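Local structure of catechol 1,2-dioxygenase (Acinetobacter sp., 1DLT) at residues His218-Ala223 / Asp246-Asp251; His224-Val229 / Thr238-Val243. The protein catalyses the iron(III)-dependent intradiol cleavage of catechol by molecular oxygen to cis,cis-muconate, the first step from catechol in the beta-ketoadipate pathway. One frame throughout, in Å; residues are numbered along the deposited sequence.

Contact 1 of 2, residues His218-Ala223 / Asp246-Asp251. With CAQ (catechol), chain D.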
ATOM      1  N   HIS A 218       8.759   6.078  18.035  1.00 14.54           N
ATOM      2  CA  HIS A 218       7.777   7.164  18.112  1.00 14.28           C
ATOM      3  C   HIS A 218       7.598   7.754  16.712  1.00 13.24           C
ATOM      4  O   HIS A 218       8.381   7.460  15.822  1.00 14.51           O
ATOM      5  CB  HIS A 218       8.261   8.291  19.036  1.00 14.01           C
ATOM      6  CG  HIS A 218       9.482   8.996  18.541  1.00 14.78           C
ATOM      7  ND1 HIS A 218      10.756   8.637  18.919  1.00 17.58           N
ATOM      8  CD2 HIS A 218       9.626  10.033  17.679  1.00 14.99           C
ATOM      9  CE1 HIS A 218      11.633   9.424  18.318  1.00 15.62           C
ATOM     10  NE2 HIS A 218      10.972  10.280  17.559  1.00 17.01           N
ATOM     11  N   GLY A 219       6.594   8.605  16.524  1.00 13.13           N
ATOM     12  CA  GLY A 219       6.388   9.213  15.224  1.00 13.94           C
ATOM     13  C   GLY A 219       6.501  10.713  15.299  1.00 14.02           C
ATOM     14  O   GLY A 219       5.679  11.401  14.736  1.00 15.67           O
ATOM     15  N   ASN A 220       7.514  11.219  16.003  1.00 15.60           N
ATOM     16  CA  ASN A 220       7.700  12.661  16.158  1.00 15.74           C
ATOM     17  C   ASN A 220       8.842  13.281  15.411  1.00 16.27           C
ATOM     18  O   ASN A 220       9.889  12.660  15.171  1.00 16.71           O
ATOM     19  CB  ASN A 220       7.891  13.011  17.620  1.00 17.00           C
ATOM     20  CG  ASN A 220       6.727  12.549  18.479  1.00 19.46           C
ATOM     21  OD1 ASN A 220       5.573  12.920  18.253  1.00 20.15           O
ATOM     22  ND2 ASN A 220       7.027  11.718  19.453  1.00 19.92           N
ATOM     23  N   ARG A 221       8.642  14.542  15.051  1.00 15.45           N
ATOM     24  CA  ARG A 221       9.675  15.308  14.374  1.00 13.90           C
ATOM     25  C   ARG A 221       9.958  16.540  15.210  1.00 13.09           C
ATOM     26  O   ARG A 221       9.055  17.065  15.878  1.00 12.98           O
ATOM     27  CB  ARG A 221       9.217  15.779  12.987  1.00 12.16           C
ATOM     28  CG  ARG A 221       8.884  14.649  12.008  1.00 14.31           C
ATOM     29  CD  ARG A 221       9.288  15.076  10.625  1.00 14.43           C
ATOM     30  NE  ARG A 221      10.728  15.309  10.662  1.00 20.64           N
ATOM     31  CZ  ARG A 221      11.381  16.132   9.856  1.00 22.94           C
ATOM     32  NH1 ARG A 221      10.701  16.822   8.946  1.00 24.18           N
ATOM     33  NH2 ARG A 221      12.704  16.281   9.976  1.00 24.86           N
ATOM     34  N   PRO A 222      11.220  16.986  15.226  1.00 12.77           N
ATOM     35  CA  PRO A 222      11.560  18.196  15.991  1.00 13.02           C
ATOM     36  C   PRO A 222      10.920  19.388  15.261  1.00 13.06           C
ATOM     37  O   PRO A 222      10.530  19.261  14.086  1.00 13.31           O
ATOM     38  CB  PRO A 222      13.088  18.233  15.899  1.00 13.75           C
ATOM     39  CG  PRO A 222      13.349  17.557  14.533  1.00 14.35           C
ATOM     40  CD  PRO A 222      12.429  16.372  14.633  1.00 12.21           C
ATOM     41  N   ALA A 223      10.798  20.527  15.936  1.00 12.46           N
ATOM     42  CA  ALA A 223      10.252  21.725  15.296  1.00 12.54           C
ATOM     43  C   ALA A 223      11.206  22.055  14.127  1.00 12.64           C
ATOM     44  O   ALA A 223      12.434  22.090  14.300  1.00 11.51           O
ATOM     45  CB  ALA A 223      10.200  22.878  16.292  1.00 13.24           C
ATOM     46  N   ASP A 246      15.423  21.381  20.441  1.00 22.22           N
ATOM     47  CA  ASP A 246      14.257  20.517  20.376  1.00 22.13           C
ATOM     48  C   ASP A 246      14.637  19.118  20.870  1.00 22.41           C
ATOM     49  O   ASP A 246      15.703  18.603  20.538  1.00 24.00           O
ATOM     50  CB  ASP A 246      13.721  20.426  18.953  1.00 19.44           C
ATOM     51  CG  ASP A 246      12.356  19.811  18.906  1.00 19.14           C
ATOM     52  OD1 ASP A 246      12.259  18.583  19.060  1.00 20.61           O
ATOM     53  OD2 ASP A 246      11.362  20.540  18.740  1.00 17.64           O
ATOM     54  N   PRO A 247      13.763  18.486  21.658  1.00 22.35           N
ATOM     55  CA  PRO A 247      13.989  17.153  22.208  1.00 22.81           C
ATOM     56  C   PRO A 247      14.216  16.104  21.146  1.00 22.93           C
ATOM     57  O   PRO A 247      14.844  15.077  21.407  1.00 23.10           O
ATOM     58  CB  PRO A 247      12.704  16.889  22.991  1.00 23.44           C
ATOM     59  CG  PRO A 247      12.296  18.271  23.400  1.00 25.22           C
ATOM     60  CD  PRO A 247      12.440  18.964  22.078  1.00 23.38           C
ATOM     61  N   TYR A 248      13.715  16.349  19.942  1.00 22.24           N
ATOM     62  CA  TYR A 248      13.869  15.370  18.893  1.00 21.29           C
ATOM     63  C   TYR A 248      14.847  15.771  17.835  1.00 22.65           C
ATOM     64  O   TYR A 248      14.910  15.142  16.782  1.00 23.17           O
ATOM     65  CB  TYR A 248      12.525  15.055  18.279  1.00 21.25           C
ATOM     66  CG  TYR A 248      11.567  14.503  19.302  1.00 23.77           C
ATOM     67  CD1 TYR A 248      11.548  13.136  19.600  1.00 23.43           C
ATOM     68  CD2 TYR A 248      10.727  15.343  20.022  1.00 24.01           C
ATOM     69  CE1 TYR A 248      10.719  12.624  20.585  1.00 24.73           C
ATOM     70  CE2 TYR A 248       9.894  14.837  21.009  1.00 25.53           C
ATOM     71  CZ  TYR A 248       9.902  13.474  21.281  1.00 25.42           C
ATOM     72  OH  TYR A 248       9.086  12.943  22.242  1.00 29.86           O
ATOM     73  N   THR A 249      15.643  16.799  18.120  1.00 22.25           N
ATOM     74  CA  THR A 249      16.622  17.254  17.156  1.00 23.08           C
ATOM     75  C   THR A 249      17.418  16.080  16.599  1.00 24.30           C
ATOM     76  O   THR A 249      17.608  15.965  15.391  1.00 25.34           O
ATOM     77  CB  THR A 249      17.605  18.257  17.790  1.00 23.02           C
ATOM     78  OG1 THR A 249      16.880  19.404  18.224  1.00 24.41           O
ATOM     79  CG2 THR A 249      18.668  18.689  16.774  1.00 23.61           C
ATOM     80  N   TYR A 250      17.884  15.199  17.479  1.00 24.67           N
ATOM     81  CA  TYR A 250      18.685  14.080  17.034  1.00 26.20           C
ATOM     82  C   TYR A 250      17.947  12.762  17.152  1.00 25.75           C
ATOM     83  O   TYR A 250      18.564  11.688  17.222  1.00 27.20           O
ATOM     84  CB  TYR A 250      19.999  14.015  17.817  1.00 27.51           C
ATOM     85  CG  TYR A 250      20.801  15.271  17.712  1.00 31.59           C
ATOM     86  CD1 TYR A 250      21.673  15.473  16.638  1.00 34.45           C
ATOM     87  CD2 TYR A 250      20.645  16.302  18.645  1.00 33.61           C
ATOM     88  CE1 TYR A 250      22.376  16.680  16.491  1.00 37.14           C
ATOM     89  CE2 TYR A 250      21.336  17.514  18.513  1.00 36.81           C
ATOM     90  CZ  TYR A 250      22.200  17.698  17.433  1.00 37.55           C
ATOM     91  OH  TYR A 250      22.868  18.900  17.278  1.00 41.06           O
ATOM     92  N   ASP A 251      16.623  12.828  17.160  1.00 23.53           N
ATOM     93  CA  ASP A 251      15.847  11.612  17.269  1.00 21.73           C
ATOM     94  C   ASP A 251      14.559  11.816  16.502  1.00 19.76           C
ATOM     95  O   ASP A 251      13.463  11.609  16.992  1.00 19.96           O
ATOM     96  CB  ASP A 251      15.613  11.286  18.750  1.00 25.17           C
ATOM     97  CG  ASP A 251      14.825  10.002  18.965  1.00 27.62           C
ATOM     98  OD1 ASP A 251      14.837   9.095  18.090  1.00 28.13           O
ATOM     99  OD2 ASP A 251      14.216   9.898  20.050  1.00 31.70           O
TER
HETATM  100  C1  CAQ D 401       7.422  14.084   7.384  0.65 17.69           C
HETATM  101  C2  CAQ D 401       8.406  15.100   7.178  0.65 16.81           C
HETATM  102  C3  CAQ D 401       8.175  16.389   7.636  0.65 17.19           C
HETATM  103  O3  CAQ D 401       9.118  17.371   7.435  0.65 17.65           O
HETATM  104  C4  CAQ D 401       7.000  16.699   8.298  0.65 16.83           C
HETATM  105  O4  CAQ D 401       6.790  17.978   8.748  0.65 19.89           O
HETATM  106  C5  CAQ D 401       6.036  15.737   8.507  0.65 17.97           C
HETATM  107  C6  CAQ D 401       6.252  14.398   8.040  0.65 18.25           C
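Asp-246 O is gripped twice by Thr-249, accepting from both its N and its OG1, while the carboxylate of the same aspartate reaches across the contact to Ala-223 and Pro-222. Ala-223 N gives OD2 of Asp-246 a nearly straight bond of 2.9 Å (172°), arriving from above the carboxylate plane. Tyr-248 N reaches OD1 at 2.8 Å through the anti lone pair, which makes an Asx turn. With CG anti to the backbone N (chi1 -167°), the carboxylate lies between the two chains, its OD1 against CA and CB of Pro-222. The pyrrolidine ring of Pro-222 lies across the base of the Tyr-248 side chain, CD being 3.9 Å from CB of the tyrosine.

The bonds to Asp-246 O close the first of two successive type I beta turns. The second runs from Tyr-248 to Asp-251, and together they fold the loop after strand 237-243 against the one leading into strand 224-230, within the intradiol dioxygenase domain.

Farther out, Asn-220 sets its CB squarely over the face of the Tyr-248 ring, a CH-pi contact 4.0 Å from the centroid and 6° off the normal. His-218 meets the same tyrosine ring obliquely. At the histidine's edge NE2 makes a weak, bent bond of 2.9 Å to Asp-251 O, while the carboxylate of Asp-251 stands almost perpendicular to the imidazole, OD2 being 3.1 Å from CE1.

Arg-221 turns its side chain away from this packing and into the active site. The modelled approach of its NH1 to catechol O3 is doubtfully short, and no bond can be read from it. Its NH2 forms a salt bridge with Asp-252, which would thus hold the guanidinium beside the substrate.

Contact 2 of 2, residues His224-Val229 / Thr238-Val243. With FE (Fe (III) ion), chain C; CAQ (catechol), chain D.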
ATOM      1  N   HIS A 224      10.638  22.277  12.941  1.00 12.07           N
ATOM      2  CA  HIS A 224      11.459  22.533  11.769  1.00 12.12           C
ATOM      3  C   HIS A 224      10.759  23.394  10.728  1.00 11.97           C
ATOM      4  O   HIS A 224       9.529  23.551  10.725  1.00 11.48           O
ATOM      5  CB  HIS A 224      11.858  21.223  11.102  1.00 10.91           C
ATOM      6  CG  HIS A 224      10.689  20.430  10.638  1.00 11.29           C
ATOM      7  ND1 HIS A 224       9.875  19.738  11.504  1.00 12.09           N
ATOM      8  CD2 HIS A 224      10.125  20.313   9.415  1.00 11.96           C
ATOM      9  CE1 HIS A 224       8.857  19.223  10.842  1.00 12.50           C
ATOM     10  NE2 HIS A 224       8.987  19.560   9.568  1.00 16.88           N
ATOM     11  N   ILE A 225      11.575  23.937   9.835  1.00 11.61           N
ATOM     12  CA  ILE A 225      11.083  24.803   8.782  1.00 12.22           C
ATOM     13  C   ILE A 225      11.634  24.329   7.446  1.00 12.08           C
ATOM     14  O   ILE A 225      12.840  24.148   7.299  1.00 12.59           O
ATOM     15  CB  ILE A 225      11.515  26.252   9.029  1.00 11.44           C
ATOM     16  CG1 ILE A 225      10.988  26.694  10.399  1.00 12.95           C
ATOM     17  CG2 ILE A 225      10.956  27.156   7.897  1.00 12.46           C
ATOM     18  CD1 ILE A 225      11.413  28.105  10.883  1.00 13.83           C
ATOM     19  N   HIS A 226      10.742  24.131   6.489  1.00 12.42           N
ATOM     20  CA  HIS A 226      11.099  23.645   5.166  1.00 14.03           C
ATOM     21  C   HIS A 226      11.545  24.761   4.206  1.00 15.39           C
ATOM     22  O   HIS A 226      11.064  25.899   4.290  1.00 14.85           O
ATOM     23  CB  HIS A 226       9.896  22.951   4.542  1.00 12.70           C
ATOM     24  CG  HIS A 226       9.508  21.676   5.206  1.00 14.24           C
ATOM     25  ND1 HIS A 226      10.021  20.456   4.820  1.00 13.04           N
ATOM     26  CD2 HIS A 226       8.638  21.423   6.208  1.00 11.71           C
ATOM     27  CE1 HIS A 226       9.475  19.504   5.558  1.00 12.21           C
ATOM     28  NE2 HIS A 226       8.636  20.064   6.404  1.00 13.22           N
ATOM     29  N   TYR A 227      12.442  24.400   3.288  1.00 15.30           N
ATOM     30  CA  TYR A 227      12.942  25.305   2.277  1.00 15.28           C
ATOM     31  C   TYR A 227      13.092  24.625   0.917  1.00 15.64           C
ATOM     32  O   TYR A 227      13.492  23.474   0.826  1.00 13.77           O
ATOM     33  CB  TYR A 227      14.368  25.828   2.587  1.00 15.65           C
ATOM     34  CG  TYR A 227      14.545  26.895   3.636  1.00 14.37           C
ATOM     35  CD1 TYR A 227      14.636  26.571   4.986  1.00 15.72           C
ATOM     36  CD2 TYR A 227      14.671  28.231   3.267  1.00 14.78           C
ATOM     37  CE1 TYR A 227      14.862  27.562   5.945  1.00 18.07           C
ATOM     38  CE2 TYR A 227      14.894  29.230   4.215  1.00 16.74           C
ATOM     39  CZ  TYR A 227      14.993  28.883   5.547  1.00 17.23           C
ATOM     40  OH  TYR A 227      15.282  29.831   6.488  1.00 18.37           O
ATOM     41  N   PHE A 228      12.759  25.378  -0.121  1.00 16.43           N
ATOM     42  CA  PHE A 228      13.038  25.034  -1.507  1.00 15.78           C
ATOM     43  C   PHE A 228      13.739  26.328  -1.946  1.00 16.66           C
ATOM     44  O   PHE A 228      13.241  27.429  -1.656  1.00 16.92           O
ATOM     45  CB  PHE A 228      11.836  24.925  -2.346  1.00 14.65           C
ATOM     46  CG  PHE A 228      11.220  23.573  -2.509  1.00 15.55           C
ATOM     47  CD1 PHE A 228      11.960  22.366  -2.372  1.00 15.26           C
ATOM     48  CD2 PHE A 228       9.904  23.493  -2.885  1.00 15.66           C
ATOM     49  CE1 PHE A 228      11.313  21.115  -2.646  1.00 16.29           C
ATOM     50  CE2 PHE A 228       9.270  22.280  -3.154  1.00 14.92           C
ATOM     51  CZ  PHE A 228       9.979  21.087  -3.038  1.00 13.41           C
ATOM     52  N   VAL A 229      14.899  26.239  -2.565  1.00 15.80           N
ATOM     53  CA  VAL A 229      15.522  27.434  -3.095  1.00 17.39           C
ATOM     54  C   VAL A 229      15.881  27.100  -4.548  1.00 18.87           C
ATOM     55  O   VAL A 229      16.516  26.066  -4.828  1.00 18.17           O
ATOM     56  CB  VAL A 229      16.808  27.834  -2.336  1.00 17.69           C
ATOM     57  CG1 VAL A 229      17.333  29.159  -2.868  1.00 15.10           C
ATOM     58  CG2 VAL A 229      16.509  27.971  -0.868  1.00 18.88           C
ATOM     59  N   THR A 238      16.669  21.460  -1.758  1.00 13.40           N
ATOM     60  CA  THR A 238      15.580  21.066  -0.881  1.00 12.78           C
ATOM     61  C   THR A 238      16.263  20.849   0.451  1.00 13.10           C
ATOM     62  O   THR A 238      17.196  20.057   0.561  1.00 13.75           O
ATOM     63  CB  THR A 238      14.929  19.737  -1.295  1.00 11.95           C
ATOM     64  OG1 THR A 238      14.316  19.900  -2.568  1.00 12.40           O
ATOM     65  CG2 THR A 238      13.875  19.304  -0.274  1.00 11.06           C
ATOM     66  N   THR A 239      15.822  21.567   1.468  1.00 13.15           N
ATOM     67  CA  THR A 239      16.432  21.392   2.758  1.00 13.91           C
ATOM     68  C   THR A 239      15.472  21.843   3.868  1.00 14.08           C
ATOM     69  O   THR A 239      14.304  22.177   3.593  1.00 13.72           O
ATOM     70  CB  THR A 239      17.796  22.147   2.837  1.00 12.91           C
ATOM     71  OG1 THR A 239      18.537  21.621   3.940  1.00 15.55           O
ATOM     72  CG2 THR A 239      17.600  23.653   3.062  1.00 12.96           C
ATOM     73  N   GLN A 240      15.950  21.797   5.114  1.00 15.89           N
ATOM     74  CA  GLN A 240      15.159  22.204   6.283  1.00 16.75           C
ATOM     75  C   GLN A 240      16.109  22.703   7.355  1.00 17.79           C
ATOM     76  O   GLN A 240      17.321  22.475   7.266  1.00 20.13           O
ATOM     77  CB  GLN A 240      14.437  21.028   6.916  1.00 16.35           C
ATOM     78  CG  GLN A 240      13.377  20.318   6.124  1.00 18.98           C
ATOM     79  CD  GLN A 240      12.858  19.123   6.927  1.00 20.19           C
ATOM     80  OE1 GLN A 240      12.778  19.209   8.142  1.00 21.08           O
ATOM     81  NE2 GLN A 240      12.491  18.023   6.254  1.00 20.01           N
ATOM     82  N   ILE A 241      15.558  23.392   8.355  1.00 16.92           N
ATOM     83  CA  ILE A 241      16.337  23.814   9.516  1.00 16.98           C
ATOM     84  C   ILE A 241      15.520  23.362  10.725  1.00 17.45           C
ATOM     85  O   ILE A 241      14.281  23.331  10.663  1.00 16.50           O
ATOM     86  CB  ILE A 241      16.618  25.316   9.560  1.00 15.15           C
ATOM     87  CG1 ILE A 241      15.322  26.126   9.527  1.00 14.50           C
ATOM     88  CG2 ILE A 241      17.570  25.643   8.449  1.00 17.00           C
ATOM     89  CD1 ILE A 241      15.523  27.631   9.519  1.00 13.63           C
ATOM     90  N   ASN A 242      16.227  22.922  11.771  1.00 18.48           N
ATOM     91  CA  ASN A 242      15.621  22.429  13.002  1.00 20.04           C
ATOM     92  C   ASN A 242      15.917  23.459  14.058  1.00 19.05           C
ATOM     93  O   ASN A 242      17.022  23.985  14.099  1.00 17.96           O
ATOM     94  CB  ASN A 242      16.268  21.115  13.460  1.00 25.70           C
ATOM     95  CG  ASN A 242      16.216  20.067  12.415  1.00 30.91           C
ATOM     96  OD1 ASN A 242      15.138  19.615  12.051  1.00 37.04           O
ATOM     97  ND2 ASN A 242      17.377  19.682  11.885  1.00 33.76           N
ATOM     98  N   VAL A 243      14.929  23.738  14.904  1.00 18.86           N
ATOM     99  CA  VAL A 243      15.105  24.691  15.984  1.00 19.07           C
ATOM    100  C   VAL A 243      16.008  24.009  17.010  1.00 19.97           C
ATOM    101  O   VAL A 243      15.721  22.891  17.483  1.00 19.42           O
ATOM    102  CB  VAL A 243      13.740  25.070  16.631  1.00 19.80           C
ATOM    103  CG1 VAL A 243      13.970  26.027  17.767  1.00 19.81           C
ATOM    104  CG2 VAL A 243      12.807  25.697  15.566  1.00 17.16           C
TER
HETATM  105 FE    FE C 400       7.660  19.247   7.917  1.00 18.72          FE
HETATM  106  C1  CAQ D 401       7.422  14.084   7.384  0.65 17.69           C
HETATM  107  C2  CAQ D 401       8.406  15.100   7.178  0.65 16.81           C
HETATM  108  C3  CAQ D 401       8.175  16.389   7.636  0.65 17.19           C
HETATM  109  O3  CAQ D 401       9.118  17.371   7.435  0.65 17.65           O
HETATM  110  C4  CAQ D 401       7.000  16.699   8.298  0.65 16.83           C
HETATM  111  O4  CAQ D 401       6.790  17.978   8.748  0.65 19.89           O
HETATM  112  C5  CAQ D 401       6.036  15.737   8.507  0.65 17.97           C
HETATM  113  C6  CAQ D 401       6.252  14.398   8.040  0.65 18.25           C
HETATM  114  O   HOH W   1      12.095  20.244   2.861  1.00 16.43           O
HETATM  115  O   HOH W   2       6.468  17.476   6.763  0.35  5.54           O
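Ile-241 and Tyr-227 meet on one face of the antiparallel pair, a diagonal contact in which the tip of the isoleucine, CD1, lies 3.6 Å from CE1 at the edge of the phenol ring. Ile-241 carries CG1 between its backbone N and carbonyl carbon (chi1 57°), and this branch also passes 3.8 Å from CB of Ile-225. The hydroxyl of Tyr-227 is hydrogen-bonded to that of Tyr-190, while Leu-136 and Leu-290 pack on the same residue from the strands 133-141 and 283-291.

The backbone beneath is a regular beta hairpin: Ile-225 pairs with Ile-241 and Tyr-227 with Thr-239 as hydrogen-bonded pairs, alternating with non-hydrogen-bonded ones. Ile-225 N bonds to Ile-241 O at 2.9 Å. Ile-225, Tyr-227 and Ile-241 thus face the strands 133-141 and 283-291, whereas His-224 and His-226 face the iron.

On the histidine face stands Gln-240, extended beyond CG and lying alongside His-226, whose ring plane is turned 45° from the amide. Gln-240 runs along that ring through CG and NE2, the latter 3.4 Å from CE1 of His-226, and bonds through NE2 to Ile-105 O; Gln-240 OE1 lies 3.1 Å from CD2 of His-224. His-224 NE2 and His-226 NE2 bind the iron at 2.1 and 2.0 Å, joined by Tyr-164, both catechol oxygens and a water. Each imidazole is fixed from its far nitrogen: ND1 of His-224 bonds to Pro-222 O, whereas ND1 of His-226 donates to a water that also lies 3.0 Å from Thr-239 O. Trp-156 stacks on the His-226 ring.

Overall arrangement
The pair of contacts illustrates how a hairpin and the two loops at its open end contribute to a metal site. Along the chain contact 2 is nested inside the loop that contact 1 closes, and their centres lie 15 Å apart. The backbone joins them directly where Ala-223 O and Val-243 N approach to 3.1 Å, probably a hydrogen bond that carries the hairpin's pairing into the loops. A second link is made by side chains: Arg-221 NH1 probably bonds to Gln-240 OE1 at 3.3 Å. Catechol touches both contacts: its two oxygens bind the iron held by the histidines of contact 2, and O3 faces the arginine of contact 1.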